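Local coordinates for hypothetical protein Atu2144 (Agrobacterium tumefaciens, PDB 2ODF) that is of unknown function but probably belongs to the N-formylglutamate amidohydrolase family, related to zinc-dependent exopeptidases, at residues A[8-13]-A[80-84]. Residues are numbered along the deposited sequence; the frame is centred on the assembly and turned at random.
Sequences FTEAEG and QRFSR
An ST motif and beta turn near the N-terminus, in the loop that leads into strand 16-19, outermost in this chain's mixed sheet, meet the loop leaving the neighbouring strand 77-80: Phe-8 and Glu-12 touch Phe-82, and Arg-81 grips the turn. Residues Glu-10 to Gly-13 form a type I beta turn that overlaps the ST motif, in which Thr-9 OG1 accepts from Glu-12 N at 3.1 Å. Glu-12 returns the bond, its chain, extended beyond CG, bringing OE1 to Thr-9 N at 3.0 Å, where the N-H arrives from above the carboxylate plane; OE2 is taken by Gln-40 N. This double tie fixes the turn beside Phe-8, whose ring edge faces OE1.

The two phenyl rings lie obliquely, planes 32° apart. Phe-8 CE1 sits over one face of Phe-82, displaced to the rim, 3.3 Å from CE2. Phe-82 CZ also meets Glu-12, with CB 4.1 Å away and the carbonyl O at the ring edge. Leu-126 of helix 116-143 packs against both phenylalanines.

Beside this apolar patch, the Arg-81 chain bends at chi3 (66°), turning its guanidinium back to the turn. NH1 bonds Lys-14 O as well as Glu-12 O, while a water bridges NH2 to Ala-11 O. The NH1 bond to Glu-12 O, 2.9 Å long and almost straight at 178°, lies in both the guanidinium and carbonyl planes.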
loop_
_atom_site.group_PDB
_atom_site.type_symbol
_atom_site.label_atom_id
_atom_site.label_comp_id
_atom_site.label_asym_id
_atom_site.label_seq_id
_atom_site.Cartn_x
_atom_site.Cartn_y
_atom_site.Cartn_z
ATOM N N PHE A 8 -7.410 -14.006 -5.026
ATOM C CA PHE A 8 -8.683 -14.219 -5.721
ATOM C C PHE A 8 -8.732 -15.579 -6.409
ATOM O O PHE A 8 -7.734 -16.048 -6.964
ATOM C CB PHE A 8 -8.930 -13.142 -6.814
ATOM C CG PHE A 8 -8.956 -11.717 -6.298
ATOM C CD1 PHE A 8 -9.997 -11.278 -5.490
ATOM C CD2 PHE A 8 -7.964 -10.813 -6.644
ATOM C CE1 PHE A 8 -10.032 -9.986 -5.016
ATOM C CE2 PHE A 8 -7.989 -9.529 -6.171
ATOM C CZ PHE A 8 -9.033 -9.114 -5.352
ATOM N N THR A 9 -9.909 -16.185 -6.420
ATOM C CA THR A 9 -10.159 -17.322 -7.303
ATOM C C THR A 9 -10.250 -16.805 -8.742
ATOM O O THR A 9 -10.492 -15.611 -8.970
ATOM C CB THR A 9 -11.470 -18.053 -6.938
ATOM O OG1 THR A 9 -12.580 -17.180 -7.146
ATOM C CG2 THR A 9 -11.451 -18.527 -5.472
ATOM N N GLU A 10 -10.066 -17.691 -9.714
ATOM C CA GLU A 10 -10.319 -17.339 -11.122
ATOM C C GLU A 10 -11.714 -16.764 -11.334
ATOM O O GLU A 10 -11.848 -15.697 -11.914
ATOM C CB GLU A 10 -10.108 -18.543 -12.068
ATOM C CG GLU A 10 -8.759 -18.564 -12.795
ATOM C CD GLU A 10 -8.714 -19.604 -13.932
ATOM O OE1 GLU A 10 -9.429 -19.430 -14.957
ATOM O OE2 GLU A 10 -7.975 -20.603 -13.787
ATOM N N ALA A 11 -12.747 -17.463 -10.852
ATOM C CA ALA A 11 -14.128 -17.045 -11.057
ATOM C C ALA A 11 -14.457 -15.675 -10.433
ATOM O O ALA A 11 -15.363 -14.985 -10.897
ATOM C CB ALA A 11 -15.088 -18.092 -10.520
ATOM N N GLU A 12 -13.731 -15.296 -9.389
ATOM C CA GLU A 12 -13.980 -14.038 -8.692
ATOM C C GLU A 12 -13.618 -12.815 -9.498
ATOM O O GLU A 12 -14.136 -11.714 -9.232
ATOM C CB GLU A 12 -13.176 -13.994 -7.383
ATOM C CG GLU A 12 -14.003 -14.464 -6.269
ATOM C CD GLU A 12 -13.249 -14.681 -4.983
ATOM O OE1 GLU A 12 -11.998 -14.655 -4.917
ATOM O OE2 GLU A 12 -13.988 -14.915 -4.022
ATOM N N GLY A 13 -12.713 -13.003 -10.449
ATOM C CA GLY A 13 -12.268 -11.924 -11.322
ATOM C C GLY A 13 -11.312 -10.982 -10.631
ATOM O O GLY A 13 -10.524 -11.384 -9.755
ATOM N N GLN A 80 -14.971 -0.620 -7.181
ATOM C CA GLN A 80 -14.327 -1.707 -6.454
ATOM C C GLN A 80 -15.279 -2.883 -6.410
ATOM O O GLN A 80 -16.461 -2.719 -6.065
ATOM C CB GLN A 80 -13.990 -1.153 -5.066
ATOM C CG GLN A 80 -13.325 -2.020 -4.068
ATOM C CD GLN A 80 -12.146 -2.859 -4.571
ATOM O OE1 GLN A 80 -11.006 -2.380 -4.734
ATOM N NE2 GLN A 80 -12.400 -4.125 -4.718
ATOM N N ARG A 81 -14.788 -4.062 -6.788
ATOM C CA ARG A 81 -15.631 -5.260 -6.872
ATOM C C ARG A 81 -15.734 -6.089 -5.577
ATOM O O ARG A 81 -16.476 -7.052 -5.542
ATOM C CB ARG A 81 -15.170 -6.123 -8.055
ATOM C CG ARG A 81 -15.324 -5.381 -9.381
ATOM C CD ARG A 81 -15.010 -6.220 -10.570
ATOM N NE ARG A 81 -15.964 -7.310 -10.740
ATOM C CZ ARG A 81 -15.729 -8.575 -10.421
ATOM N NH1 ARG A 81 -14.555 -8.941 -9.912
ATOM N NH2 ARG A 81 -16.685 -9.485 -10.619
ATOM N N PHE A 82 -15.004 -5.704 -4.529
ATOM C CA PHE A 82 -15.035 -6.388 -3.242
ATOM C C PHE A 82 -15.257 -5.449 -2.083
ATOM O O PHE A 82 -15.022 -4.233 -2.192
ATOM C CB PHE A 82 -13.738 -7.225 -3.049
ATOM C CG PHE A 82 -13.558 -8.255 -4.132
ATOM C CD1 PHE A 82 -14.118 -9.510 -4.017
ATOM C CD2 PHE A 82 -12.935 -7.908 -5.318
ATOM C CE1 PHE A 82 -14.024 -10.411 -5.055
ATOM C CE2 PHE A 82 -12.828 -8.792 -6.333
ATOM C CZ PHE A 82 -13.370 -10.044 -6.209
ATOM N N SER A 83 -15.724 -6.039 -0.976
ATOM C CA SER A 83 -16.254 -5.314 0.157
ATOM C C SER A 83 -15.252 -4.436 0.871
ATOM O O SER A 83 -14.068 -4.828 1.077
ATOM C CB SER A 83 -16.826 -6.287 1.187
ATOM O OG SER A 83 -17.295 -5.601 2.328
ATOM N N ARG A 84 -15.766 -3.286 1.302
ATOM C CA ARG A 84 -15.052 -2.346 2.166
ATOM C C ARG A 84 -14.664 -2.993 3.514
ATOM O O ARG A 84 -13.863 -2.422 4.270
ATOM C CB ARG A 84 -15.921 -1.111 2.451
ATOM C CG ARG A 84 -17.222 -1.418 3.269
ATOM C CD ARG A 84 -18.037 -0.179 3.561
ATOM N NE ARG A 84 -17.275 0.793 4.334
ATOM C CZ ARG A 84 -17.743 1.939 4.806
ATOM N NH1 ARG A 84 -18.988 2.310 4.566
ATOM N NH2 ARG A 84 -16.943 2.735 5.492
HETATM O O HOH W 1 -16.441 -12.451 -11.099
#